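Long-range contacts in N-acetylmuramoyl-L-alanine amidase domain-containing protein SAOUHSC_02979 (Staphylococcus aureus, PDB 5T1Q), which probably acts as a secreted hydrolase with amidase activity, this part holding a glucosaminidase-family domain and a C-terminal CHAP domain: residues E38-I43 with Q51-D56; A89-D94 with K197-I202; H205-Q210 with E223-D228; T31-L36 with Y248-C253; T124-G129 with Y189-N194. All blocks are in the same frame, centred on the assembly; numbering follows the deposited sequence.

In the fold
Contact 2 is the buried one: helices 82-93 and 195-205 meet there through hydrocarbon alone. Helix 195-205 recurs around it. One side of contact 5 is the loop leading into the helix, contact 3 lies at its C-terminal end, and Ser201 bonds to Phe52 O of contact 1. Contacts 3 and 5 are partly buried and mix packing with hydrogen bonds from side chains, whereas contact 1, at the surface, relies on backbone bonds and water. Contact 4 spans the greatest sequence separation, bringing the chain before strand 37-39 against the CHAP region by ring packing and a shared water. Arg32 of contact 4 ties it to contacts 2 and 5, through Glu92 and Thr124.

Contact 1: residues E38-I43 with Q51-D56; sequences ETDPSI and QFNVVD
Asp40 and Asn53 meet just where segment 38-43 leaves its strand. With CG anti to the backbone N (chi1 -179°), the Asp40 carboxylate stands beside Gln51, pointing the same way, with OD2 3.8 Å from Gln51 CB. Asn53 crosses the aspartate obliquely and brings OD1 to 3.6 Å from Asp40 CB. Its CG turns beside its own backbone N (chi1 -75°), and ND2 comes to 3.4 Å from Pro41 CD, the two side chains crossing at about a right angle. Two waters tie the Asp40 carboxylate to the partner: one donates to OD2 and accepts from the backbone N of Gln51, the other donates to OD1 and accepts from Asn53 ND2. OD1 also receives Ser42 N from above the carboxylate plane, closing an Asx turn. Thr39 CG2 reaches Phe52 CE1 at 4.0 Å. Glu38 O lies in plane at the edge of the same ring, while the Glu38 carboxylate bonds to His342. Glu38 and Asn53 exchange two backbone bonds, and a single further one, Asp40 N to Gln51 O, follows where the strand has ended. This is an antiparallel beta ladder, here placing 52-54 as an outermost strand beside 37-39 in the mixed sheet.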
# COMPACT_ATOMS: atom_id res chain seq x y z
N GLU A 38 -7.76 3.71 2.04
CA GLU A 38 -9.13 3.81 1.56
C GLU A 38 -9.49 5.29 1.56
O GLU A 38 -8.85 6.09 2.27
CB GLU A 38 -10.05 2.97 2.45
CG GLU A 38 -11.28 2.42 1.75
CD GLU A 38 -11.85 1.19 2.43
OE1 GLU A 38 -11.16 0.60 3.29
OE2 GLU A 38 -12.98 0.78 2.08
N THR A 39 -10.44 5.69 0.73
CA THR A 39 -10.89 7.08 0.69
C THR A 39 -11.65 7.41 1.97
O THR A 39 -12.48 6.63 2.42
CB THR A 39 -11.80 7.38 -0.52
OG1 THR A 39 -12.72 6.30 -0.72
CG2 THR A 39 -10.97 7.58 -1.79
N ASP A 40 -11.32 8.55 2.56
CA ASP A 40 -11.96 9.03 3.79
C ASP A 40 -13.46 9.23 3.55
O ASP A 40 -13.82 10.01 2.67
CB ASP A 40 -11.30 10.36 4.20
CG ASP A 40 -11.86 10.95 5.48
OD1 ASP A 40 -12.69 10.33 6.17
OD2 ASP A 40 -11.45 12.08 5.81
N PRO A 41 -14.33 8.50 4.29
CA PRO A 41 -15.78 8.67 4.09
C PRO A 41 -16.34 10.07 4.42
O PRO A 41 -17.45 10.38 3.99
CB PRO A 41 -16.41 7.60 5.01
CG PRO A 41 -15.35 7.23 5.98
CD PRO A 41 -14.02 7.47 5.31
N SER A 42 -15.60 10.88 5.18
CA SER A 42 -16.08 12.24 5.52
C SER A 42 -16.21 13.13 4.29
O SER A 42 -15.32 13.15 3.43
CB SER A 42 -15.15 12.93 6.52
OG SER A 42 -15.21 12.29 7.77
N ILE A 43 -17.31 13.88 4.23
CA ILE A 43 -17.57 14.78 3.12
C ILE A 43 -16.57 15.94 3.21
O ILE A 43 -16.59 16.71 4.17
CB ILE A 43 -19.02 15.31 3.11
CG1 ILE A 43 -20.04 14.16 3.21
CG2 ILE A 43 -19.28 16.18 1.88
CD1 ILE A 43 -19.89 13.08 2.15
N GLN A 51 -9.13 13.42 2.01
CA GLN A 51 -8.06 12.71 2.70
C GLN A 51 -8.18 11.19 2.47
O GLN A 51 -9.16 10.69 1.92
CB GLN A 51 -8.13 12.97 4.21
CG GLN A 51 -8.19 14.44 4.63
CD GLN A 51 -6.87 15.18 4.47
OE1 GLN A 51 -5.96 14.75 3.76
NE2 GLN A 51 -6.76 16.32 5.16
N PHE A 52 -7.14 10.48 2.91
CA PHE A 52 -7.13 9.02 2.87
C PHE A 52 -7.09 8.49 4.28
O PHE A 52 -6.54 9.12 5.18
CB PHE A 52 -5.92 8.49 2.08
CG PHE A 52 -6.02 8.75 0.61
CD1 PHE A 52 -6.96 8.09 -0.15
CD2 PHE A 52 -5.18 9.66 -0.01
CE1 PHE A 52 -7.08 8.33 -1.51
CE2 PHE A 52 -5.29 9.90 -1.37
CZ PHE A 52 -6.24 9.23 -2.12
N ASN A 53 -7.72 7.35 4.48
CA ASN A 53 -7.68 6.68 5.76
C ASN A 53 -6.78 5.49 5.62
O ASN A 53 -6.83 4.78 4.62
CB ASN A 53 -9.06 6.19 6.19
CG ASN A 53 -9.94 7.31 6.69
OD1 ASN A 53 -9.54 8.47 6.71
ND2 ASN A 53 -11.14 6.96 7.13
N VAL A 54 -5.96 5.30 6.64
CA VAL A 54 -5.07 4.15 6.72
C VAL A 54 -5.93 2.94 7.08
O VAL A 54 -7.04 3.08 7.62
CB VAL A 54 -3.99 4.33 7.82
CG1 VAL A 54 -3.27 5.66 7.68
CG2 VAL A 54 -4.59 4.21 9.22
N VAL A 55 -5.42 1.76 6.76
CA VAL A 55 -6.07 0.53 7.17
C VAL A 55 -5.48 0.28 8.56
O VAL A 55 -4.31 -0.05 8.69
CB VAL A 55 -5.75 -0.64 6.23
CG1 VAL A 55 -6.32 -1.94 6.78
CG2 VAL A 55 -6.30 -0.36 4.83
N ASP A 56 -6.29 0.49 9.60
CA ASP A 56 -5.89 0.34 11.00
C ASP A 56 -5.37 -1.09 11.24
O ASP A 56 -5.88 -2.04 10.65
CB ASP A 56 -7.09 0.65 11.91
CG ASP A 56 -6.71 0.82 13.37
OD1 ASP A 56 -5.57 1.23 13.67
OD2 ASP A 56 -7.58 0.56 14.23
O HOH W 1 -11.79 14.00 3.50
O HOH W 2 -12.71 9.29 8.72

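Contact 2: residues A89-D94 with K197-I202; sequences AILESD and KKLNSI
Ile90 and Ile202 slide past each other in opposite directions, methyl against methyl. The tip of Ile90, CD1, rests 3.6 Å from the CG2 branch of Ile202, and Ile90 CG2 lies 4.1 Å from the far end of the same partner, CD1. The next residue, Leu91, takes over. Its CG is anti to the backbone N (chi1 -174°), and the CD1 branch reaches the partner's side chains, where it touches Leu199 CD2 at 3.6 Å and Lys198 CB at 3.9 Å. Leu91 stands at about a right angle to both of these side chains. Leu91 CB meanwhile receives Ile202 CD1 at 3.8 Å, which makes Ile202 the residue that touches both Ile90 and Leu91. The helices behind these side chains, 82-93 and 195-205, belong to the glucosaminidase-family part of the chain, a member of the lysozyme clan. The two short segments run at 121° to each other, and their axes approach to 10.2 Å; together they bury 224 Å². No hydrogen bond crosses this patch. Lys198 offers its CB here, while its extended chain carries NZ away to a salt bridge with Asp192 and a hydrogen bond to Leu337 O. Around the contact, Val64 of helix 58-78 packs on Ile90, and Thr182 and Leu185 of helix 178-185 pack on Leu199.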
# COMPACT_ATOMS: atom_id res chain seq x y z
N ALA A 89 8.59 4.93 7.01
CA ALA A 89 8.90 3.54 7.33
C ALA A 89 7.63 2.69 7.23
O ALA A 89 7.63 1.63 6.60
CB ALA A 89 9.52 3.41 8.72
N ILE A 90 6.55 3.17 7.86
CA ILE A 90 5.25 2.47 7.81
C ILE A 90 4.76 2.27 6.36
O ILE A 90 4.37 1.16 5.99
CB ILE A 90 4.16 3.25 8.60
CG1 ILE A 90 4.42 3.15 10.11
CG2 ILE A 90 2.76 2.72 8.29
CD1 ILE A 90 3.61 4.12 10.94
N LEU A 91 4.79 3.33 5.57
CA LEU A 91 4.29 3.30 4.19
C LEU A 91 5.10 2.39 3.27
O LEU A 91 4.54 1.49 2.62
CB LEU A 91 4.25 4.73 3.63
CG LEU A 91 3.64 4.98 2.25
CD1 LEU A 91 3.38 6.47 2.07
CD2 LEU A 91 4.49 4.46 1.10
N GLU A 92 6.42 2.60 3.26
CA GLU A 92 7.34 1.87 2.39
C GLU A 92 7.54 0.40 2.75
O GLU A 92 7.86 -0.39 1.87
CB GLU A 92 8.71 2.58 2.36
CG GLU A 92 8.67 4.01 1.83
CD GLU A 92 8.42 4.12 0.34
OE1 GLU A 92 8.66 3.15 -0.42
OE2 GLU A 92 7.99 5.22 -0.10
N SER A 93 7.41 0.04 4.02
CA SER A 93 7.59 -1.37 4.46
C SER A 93 6.29 -2.09 4.79
O SER A 93 6.32 -3.27 5.18
CB SER A 93 8.43 -1.40 5.73
OG SER A 93 7.70 -0.89 6.83
N ASP A 94 5.16 -1.39 4.67
CA ASP A 94 3.83 -1.92 5.04
C ASP A 94 3.85 -2.37 6.51
O ASP A 94 3.54 -3.50 6.83
CB ASP A 94 3.34 -3.06 4.13
CG ASP A 94 1.91 -3.52 4.49
OD1 ASP A 94 1.13 -2.72 5.05
OD2 ASP A 94 1.58 -4.71 4.26
N LYS A 197 -0.41 13.01 0.84
CA LYS A 197 -1.66 12.75 1.54
C LYS A 197 -1.64 11.42 2.31
O LYS A 197 -2.25 11.31 3.37
CB LYS A 197 -2.88 12.86 0.62
CG LYS A 197 -3.14 14.29 0.13
CD LYS A 197 -4.60 14.55 -0.19
CE LYS A 197 -5.18 13.62 -1.26
NZ LYS A 197 -4.59 13.85 -2.61
N LYS A 198 -0.92 10.44 1.78
CA LYS A 198 -0.76 9.17 2.47
C LYS A 198 0.07 9.33 3.74
O LYS A 198 -0.32 8.84 4.80
CB LYS A 198 -0.13 8.12 1.54
CG LYS A 198 -1.09 7.60 0.47
CD LYS A 198 -0.38 6.61 -0.44
CE LYS A 198 -1.34 5.99 -1.43
NZ LYS A 198 -0.66 4.92 -2.21
N LEU A 199 1.20 10.03 3.65
CA LEU A 199 2.04 10.25 4.83
C LEU A 199 1.27 11.02 5.90
O LEU A 199 1.31 10.66 7.08
CB LEU A 199 3.34 10.97 4.48
CG LEU A 199 4.37 10.23 3.64
CD1 LEU A 199 5.60 11.10 3.44
CD2 LEU A 199 4.78 8.90 4.27
N ASN A 200 0.56 12.07 5.49
CA ASN A 200 -0.23 12.89 6.41
C ASN A 200 -1.26 12.02 7.13
O ASN A 200 -1.41 12.13 8.33
CB ASN A 200 -0.89 14.06 5.67
CG ASN A 200 0.13 15.05 5.10
OD1 ASN A 200 1.29 15.09 5.54
ND2 ASN A 200 -0.29 15.85 4.14
N SER A 201 -1.91 11.13 6.39
CA SER A 201 -2.89 10.22 6.97
C SER A 201 -2.27 9.33 8.05
O SER A 201 -2.88 9.10 9.10
CB SER A 201 -3.52 9.34 5.89
OG SER A 201 -4.45 8.45 6.47
N ILE A 202 -1.08 8.81 7.78
CA ILE A 202 -0.39 7.95 8.73
C ILE A 202 0.01 8.75 9.98
O ILE A 202 -0.20 8.31 11.11
CB ILE A 202 0.87 7.31 8.09
CG1 ILE A 202 0.47 6.38 6.94
CG2 ILE A 202 1.66 6.54 9.14
CD1 ILE A 202 1.61 5.91 6.07

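Contact 3: residues H205-Q210 with E223-D228; sequences HYQLTQ and ERSIKD
The Schellman motif that ends helix 195-205 sets Tyr206 and Gln207 against Ser225, the end of the short helix 222-225, and Ile226 just after it. Gln207 is its C-prime residue, with positive phi (51°), and its N bonds to Lys204 O while Leu208 N bonds to Ile203 O. Ile226 touches both rings that precede the turn. Its CG2 lies over one face of His205, 4.1 Å from CE1, and 3.6 Å from His205 O; its other branch puts CD1 at the edge of Tyr206, 4.0 Å from CD1 of the tyrosine. The rings also pack on each other, His205 ND1 sitting above the centre of Tyr206, and Tyr229 stacks on the histidine from outside the two segments. A water donates to both His205 O and Lys227 O, joining the last turn of the helix to the passing chain. Gln207 CG comes to 3.4 Å from Ser225 O. Gln210 has its amide nitrogen held twice: NE2 donates to Gln207 O at 3.0 Å, inside its own segment, and across the contact to Ser225 OG, which is also bonded to Tyr222 O. That second bond is nearly straight (166°), with Ser225 OG in the amide plane of Gln210, 3.2 Å from NE2.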
# COMPACT_ATOMS: atom_id res chain seq x y z
N HIS A 205 -3.31 9.73 12.15
CA HIS A 205 -3.96 8.61 12.81
C HIS A 205 -3.09 7.92 13.86
O HIS A 205 -3.58 7.59 14.94
CB HIS A 205 -4.45 7.60 11.76
CG HIS A 205 -5.26 6.49 12.34
ND1 HIS A 205 -4.76 5.21 12.49
CD2 HIS A 205 -6.51 6.47 12.85
CE1 HIS A 205 -5.68 4.45 13.06
NE2 HIS A 205 -6.75 5.19 13.29
N TYR A 206 -1.81 7.71 13.57
CA TYR A 206 -0.94 7.06 14.55
C TYR A 206 -0.28 8.03 15.55
O TYR A 206 0.55 7.60 16.35
CB TYR A 206 0.06 6.13 13.85
CG TYR A 206 -0.63 4.93 13.24
CD1 TYR A 206 -1.09 3.90 14.04
CD2 TYR A 206 -0.84 4.83 11.86
CE1 TYR A 206 -1.74 2.80 13.50
CE2 TYR A 206 -1.48 3.73 11.30
CZ TYR A 206 -1.93 2.71 12.13
OH TYR A 206 -2.57 1.60 11.62
N GLN A 207 -0.69 9.30 15.51
CA GLN A 207 -0.23 10.34 16.43
C GLN A 207 1.30 10.38 16.52
O GLN A 207 1.89 10.42 17.62
CB GLN A 207 -0.84 10.11 17.82
CG GLN A 207 -2.36 10.12 17.87
CD GLN A 207 -2.99 11.50 17.67
OE1 GLN A 207 -2.40 12.53 17.97
NE2 GLN A 207 -4.22 11.50 17.18
N LEU A 208 1.94 10.40 15.35
CA LEU A 208 3.38 10.36 15.29
C LEU A 208 4.11 11.65 15.68
O LEU A 208 5.33 11.62 15.88
CB LEU A 208 3.82 9.88 13.90
CG LEU A 208 3.23 8.54 13.43
CD1 LEU A 208 3.76 8.20 12.04
CD2 LEU A 208 3.53 7.42 14.41
N THR A 209 3.40 12.78 15.79
CA THR A 209 4.05 14.03 16.22
C THR A 209 4.53 13.94 17.68
O THR A 209 5.43 14.67 18.09
CB THR A 209 3.13 15.26 16.11
OG1 THR A 209 1.93 15.02 16.86
CG2 THR A 209 2.78 15.54 14.66
N GLN A 210 3.94 13.03 18.45
CA GLN A 210 4.33 12.87 19.84
C GLN A 210 5.80 12.42 19.96
O GLN A 210 6.33 12.35 21.07
CB GLN A 210 3.39 11.89 20.57
CG GLN A 210 3.66 10.42 20.31
CD GLN A 210 2.64 9.51 20.98
OE1 GLN A 210 2.91 8.92 22.02
NE2 GLN A 210 1.43 9.45 20.40
N GLU A 223 -0.54 3.37 22.69
CA GLU A 223 -1.79 2.88 22.11
C GLU A 223 -3.02 3.63 22.62
O GLU A 223 -4.02 3.74 21.93
CB GLU A 223 -1.94 1.37 22.28
CG GLU A 223 -0.89 0.58 21.50
CD GLU A 223 -1.20 -0.90 21.36
OE1 GLU A 223 -2.39 -1.29 21.49
OE2 GLU A 223 -0.26 -1.67 21.08
N ARG A 224 -2.91 4.19 23.82
CA ARG A 224 -4.00 4.97 24.42
C ARG A 224 -4.28 6.26 23.64
O ARG A 224 -5.41 6.76 23.66
CB ARG A 224 -3.63 5.32 25.87
CG ARG A 224 -4.81 5.55 26.80
CD ARG A 224 -4.29 5.88 28.19
NE ARG A 224 -5.08 5.28 29.26
CZ ARG A 224 -5.00 4.00 29.64
NH1 ARG A 224 -5.74 3.54 30.64
NH2 ARG A 224 -4.18 3.15 29.00
N SER A 225 -3.26 6.79 22.96
CA SER A 225 -3.39 8.06 22.21
C SER A 225 -4.02 7.93 20.82
O SER A 225 -4.51 8.92 20.28
CB SER A 225 -2.01 8.71 22.06
OG SER A 225 -1.15 7.88 21.30
N ILE A 226 -3.97 6.73 20.24
CA ILE A 226 -4.53 6.48 18.91
C ILE A 226 -6.06 6.53 18.96
O ILE A 226 -6.70 5.71 19.62
CB ILE A 226 -4.06 5.11 18.35
CG1 ILE A 226 -2.53 5.07 18.26
CG2 ILE A 226 -4.67 4.84 16.98
CD1 ILE A 226 -1.97 3.72 17.91
N LYS A 227 -6.63 7.51 18.26
CA LYS A 227 -8.08 7.69 18.24
C LYS A 227 -8.65 6.99 17.02
O LYS A 227 -8.08 7.07 15.93
CB LYS A 227 -8.44 9.18 18.26
CG LYS A 227 -7.83 9.95 19.44
CD LYS A 227 -8.18 11.44 19.40
CE LYS A 227 -7.40 12.25 20.44
NZ LYS A 227 -7.71 11.88 21.85
N ASP A 228 -9.76 6.30 17.22
CA ASP A 228 -10.42 5.55 16.14
C ASP A 228 -11.15 6.47 15.18
O ASP A 228 -11.49 7.60 15.51
CB ASP A 228 -11.47 4.61 16.74
CG ASP A 228 -10.88 3.66 17.75
OD1 ASP A 228 -9.76 3.16 17.50
OD2 ASP A 228 -11.53 3.42 18.79
O HOH W 3 -5.83 8.82 15.85

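Contact 4: residues T31-L36 with Y248-C253; sequences TRATSL and YPHGQC
Ala33 packs over one face of the His250 ring, the ring being carried by a type II beta turn, Pro249 to Gln252, in the CHAP domain. This is a CH-pi contact: Ala33 CB stands 3.9 Å from the ring centroid, shifted toward the rim, and CG is the ring atom nearest to it (3.7 Å). The CG of His250 is anti to the backbone N (chi1 -167°), reaching out toward segment 31-36. Thr34 O comes up near the ring plane at its edge, 3.2 Å from His250 CE1. Leu36 meets the ring tip to tip, with CD1 3.8 Å from CE1, while its CD2 branch lies over Gly251 CA. A water in the ring plane sits 2.7 Å from His250 ND1; it accepts from Thr34 N and donates weakly to His250 O. One step out, Trp255 meets the ring, Glu241 makes a weak bond to NE2, and Asp94 lies against the same side chain. The turn leads straight into helix 253-262, whose Cys253 touches His314, consistent with the Cys-His pair of CHAP enzymes. Gly251 takes the third position of the turn with positive phi (81°), and Gln252 N closes it on Pro249 O at 3.2 Å.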
# COMPACT_ATOMS: atom_id res chain seq x y z
N THR A 31 8.77 -9.36 -4.44
CA THR A 31 7.60 -8.51 -4.55
C THR A 31 7.43 -7.76 -3.25
O THR A 31 7.43 -8.34 -2.17
CB THR A 31 6.33 -9.30 -4.93
OG1 THR A 31 6.06 -10.30 -3.95
CG2 THR A 31 6.49 -9.93 -6.31
N ARG A 32 7.33 -6.44 -3.37
CA ARG A 32 7.17 -5.57 -2.22
C ARG A 32 5.75 -5.56 -1.68
O ARG A 32 4.80 -6.02 -2.32
CB ARG A 32 7.53 -4.13 -2.58
CG ARG A 32 8.98 -3.88 -2.96
CD ARG A 32 9.24 -2.38 -3.16
NE ARG A 32 9.06 -1.61 -1.93
CZ ARG A 32 9.12 -0.27 -1.84
NH1 ARG A 32 8.94 0.31 -0.66
NH2 ARG A 32 9.37 0.48 -2.91
N ALA A 33 5.63 -5.02 -0.48
CA ALA A 33 4.37 -4.77 0.15
C ALA A 33 4.50 -3.34 0.69
O ALA A 33 5.53 -2.98 1.26
CB ALA A 33 4.10 -5.76 1.27
N THR A 34 3.49 -2.52 0.42
CA THR A 34 3.43 -1.14 0.91
C THR A 34 2.04 -0.92 1.47
O THR A 34 1.13 -1.68 1.18
CB THR A 34 3.76 -0.11 -0.18
OG1 THR A 34 3.00 -0.41 -1.36
CG2 THR A 34 5.24 -0.13 -0.55
N SER A 35 1.87 0.12 2.28
CA SER A 35 0.57 0.37 2.93
C SER A 35 -0.56 0.63 1.94
O SER A 35 -0.35 1.23 0.91
CB SER A 35 0.66 1.56 3.87
OG SER A 35 1.69 1.36 4.82
N LEU A 36 -1.74 0.15 2.30
CA LEU A 36 -2.94 0.36 1.54
C LEU A 36 -3.79 1.42 2.24
O LEU A 36 -3.70 1.58 3.46
CB LEU A 36 -3.72 -0.94 1.40
CG LEU A 36 -2.93 -2.01 0.64
CD1 LEU A 36 -3.60 -3.35 0.83
CD2 LEU A 36 -2.79 -1.66 -0.83
N TYR A 248 -1.39 -14.04 -3.27
CA TYR A 248 -1.35 -13.13 -4.43
C TYR A 248 -0.50 -11.89 -4.07
O TYR A 248 -0.41 -11.53 -2.89
CB TYR A 248 -2.78 -12.71 -4.85
CG TYR A 248 -3.67 -13.89 -5.21
CD1 TYR A 248 -3.60 -14.47 -6.47
CD2 TYR A 248 -4.54 -14.46 -4.27
CE1 TYR A 248 -4.38 -15.57 -6.80
CE2 TYR A 248 -5.33 -15.57 -4.59
CZ TYR A 248 -5.24 -16.11 -5.85
OH TYR A 248 -6.00 -17.20 -6.20
N PRO A 249 0.15 -11.24 -5.06
CA PRO A 249 0.98 -10.05 -4.78
C PRO A 249 0.22 -8.99 -3.99
O PRO A 249 -0.87 -8.58 -4.38
CB PRO A 249 1.34 -9.54 -6.17
CG PRO A 249 1.31 -10.75 -7.03
CD PRO A 249 0.20 -11.60 -6.50
N HIS A 250 0.80 -8.58 -2.88
CA HIS A 250 0.19 -7.62 -1.98
C HIS A 250 -0.45 -6.40 -2.64
O HIS A 250 0.16 -5.74 -3.49
CB HIS A 250 1.23 -7.16 -0.97
CG HIS A 250 0.65 -6.41 0.18
ND1 HIS A 250 0.53 -5.03 0.19
CD2 HIS A 250 0.12 -6.84 1.34
CE1 HIS A 250 -0.04 -4.65 1.31
NE2 HIS A 250 -0.29 -5.73 2.03
N GLY A 251 -1.68 -6.10 -2.21
CA GLY A 251 -2.41 -4.94 -2.71
C GLY A 251 -3.12 -5.06 -4.05
O GLY A 251 -4.00 -4.27 -4.33
N GLN A 252 -2.76 -6.04 -4.88
CA GLN A 252 -3.42 -6.17 -6.20
C GLN A 252 -4.88 -6.62 -6.05
O GLN A 252 -5.30 -7.00 -4.96
CB GLN A 252 -2.61 -7.10 -7.10
CG GLN A 252 -1.21 -6.57 -7.34
CD GLN A 252 -1.22 -5.21 -8.03
OE1 GLN A 252 -1.93 -5.00 -9.01
NE2 GLN A 252 -0.44 -4.28 -7.50
N CYS A 253 -5.64 -6.55 -7.14
CA CYS A 253 -7.08 -6.85 -7.06
C CYS A 253 -7.36 -8.25 -6.55
O CYS A 253 -8.30 -8.46 -5.82
CB CYS A 253 -7.77 -6.63 -8.40
SG CYS A 253 -7.17 -7.63 -9.78
O HOH W 4 1.56 -3.42 -1.68

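Contact 5: residues T124-G129 with Y189-N194; sequences TLEADG and YATDPN
Ala127 and Gly129 run past Thr191 and Pro193 with their backbones close, Ala127 CA lying 5.4 Å from Asp192 CA, yet the hydrogen bonds across the contact all go through the Thr191 side chain. Segment 124-129 is the end of the first strand of a beta-hairpin, strands 119-128 and 131-140, in the glucosaminidase-family part; segment 189-194 is the loop that leads into helix 195-205. Thr191 OG1 sits between its own backbone N and carbonyl carbon (chi1 57°) and points at the strand. There it works both ways, donating to Glu126 OE1 at 2.6 Å and accepting from Ala127 N at 3.2 Å. The glutamate side chain is bent at chi2 (-70°), which folds CD back, and OE1 takes the hydroxyl on its anti lone pair, away from the other oxygen. Glu126 and Thr191 cross at about a right angle, and the methyl CG2 of the threonine rests 3.2 Å from the same OE1. On the hairpin side, Tyr133 and Ile135 of the second strand pack on Glu126. Beyond the polar pair the contact turns apolar: Ala127 CB faces Pro193 CD at 4.0 Å. At the hairpin turn, Gly129 O lies 3.6 Å from Pro193 CG. The loop itself is shaped by an Asx turn around the proline. Asp192 gives OD2 to a salt bridge with Lys198, while its OD1 receives Asn194 N at 3.0 Å from above the carboxylate plane, 45° out of it.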
# COMPACT_ATOMS: atom_id res chain seq x y z
N THR A 124 8.84 -3.15 -8.01
CA THR A 124 8.34 -2.04 -7.23
C THR A 124 7.30 -1.29 -8.06
O THR A 124 7.47 -1.09 -9.27
CB THR A 124 9.53 -1.16 -6.74
OG1 THR A 124 9.09 -0.20 -5.76
CG2 THR A 124 10.21 -0.44 -7.87
N LEU A 125 6.21 -0.90 -7.41
CA LEU A 125 5.09 -0.26 -8.08
C LEU A 125 5.28 1.23 -8.23
O LEU A 125 5.70 1.93 -7.30
CB LEU A 125 3.80 -0.56 -7.35
CG LEU A 125 3.49 -2.05 -7.16
CD1 LEU A 125 2.32 -2.25 -6.21
CD2 LEU A 125 3.24 -2.72 -8.50
N GLU A 126 4.93 1.72 -9.41
CA GLU A 126 5.06 3.11 -9.75
C GLU A 126 3.74 3.57 -10.34
O GLU A 126 2.85 2.76 -10.64
CB GLU A 126 6.17 3.26 -10.81
CG GLU A 126 7.53 2.65 -10.47
CD GLU A 126 8.29 3.39 -9.37
OE1 GLU A 126 7.87 4.49 -8.95
OE2 GLU A 126 9.34 2.86 -8.94
N ALA A 127 3.62 4.88 -10.52
CA ALA A 127 2.42 5.45 -11.08
C ALA A 127 2.73 6.71 -11.89
O ALA A 127 3.62 7.47 -11.55
CB ALA A 127 1.43 5.77 -9.98
N ASP A 128 2.03 6.85 -13.02
CA ASP A 128 2.09 8.02 -13.89
C ASP A 128 0.64 8.50 -13.82
O ASP A 128 -0.19 8.20 -14.69
CB ASP A 128 2.52 7.62 -15.31
CG ASP A 128 2.58 8.80 -16.28
OD1 ASP A 128 2.48 9.97 -15.83
OD2 ASP A 128 2.74 8.56 -17.50
N GLY A 129 0.32 9.17 -12.71
CA GLY A 129 -1.05 9.60 -12.43
C GLY A 129 -1.82 8.36 -12.00
O GLY A 129 -1.53 7.77 -10.96
N TYR A 189 10.88 11.61 -3.80
CA TYR A 189 11.07 10.30 -3.18
C TYR A 189 10.31 9.17 -3.87
O TYR A 189 10.81 8.04 -3.92
CB TYR A 189 10.65 10.37 -1.72
CG TYR A 189 11.29 9.32 -0.86
CD1 TYR A 189 12.53 9.57 -0.26
CD2 TYR A 189 10.69 8.08 -0.64
CE1 TYR A 189 13.13 8.62 0.55
CE2 TYR A 189 11.29 7.13 0.16
CZ TYR A 189 12.52 7.40 0.75
OH TYR A 189 13.13 6.47 1.55
N ALA A 190 9.11 9.47 -4.37
CA ALA A 190 8.26 8.47 -5.02
C ALA A 190 7.48 9.05 -6.19
O ALA A 190 7.34 10.28 -6.33
CB ALA A 190 7.29 7.89 -4.01
N THR A 191 6.97 8.16 -7.03
CA THR A 191 6.17 8.56 -8.19
C THR A 191 4.68 8.63 -7.83
O THR A 191 3.89 9.30 -8.52
CB THR A 191 6.37 7.56 -9.33
OG1 THR A 191 6.02 6.25 -8.87
CG2 THR A 191 7.81 7.54 -9.79
N ASP A 192 4.31 7.95 -6.76
CA ASP A 192 2.93 7.92 -6.27
C ASP A 192 2.43 9.35 -6.08
O ASP A 192 2.93 10.07 -5.22
CB ASP A 192 2.90 7.13 -4.94
CG ASP A 192 1.50 6.92 -4.38
OD1 ASP A 192 0.52 7.55 -4.84
OD2 ASP A 192 1.37 6.09 -3.45
N PRO A 193 1.42 9.76 -6.87
CA PRO A 193 0.94 11.15 -6.79
C PRO A 193 0.15 11.47 -5.52
O PRO A 193 -0.20 12.63 -5.31
CB PRO A 193 0.05 11.28 -8.04
CG PRO A 193 -0.48 9.91 -8.25
CD PRO A 193 0.60 8.96 -7.80
N ASN A 194 -0.15 10.46 -4.70
CA ASN A 194 -0.84 10.69 -3.43
C ASN A 194 0.12 10.50 -2.26
O ASN A 194 -0.33 10.37 -1.13
CB ASN A 194 -2.01 9.70 -3.27
CG ASN A 194 -3.09 9.89 -4.31
OD1 ASN A 194 -3.57 8.93 -4.90
ND2 ASN A 194 -3.50 11.13 -4.52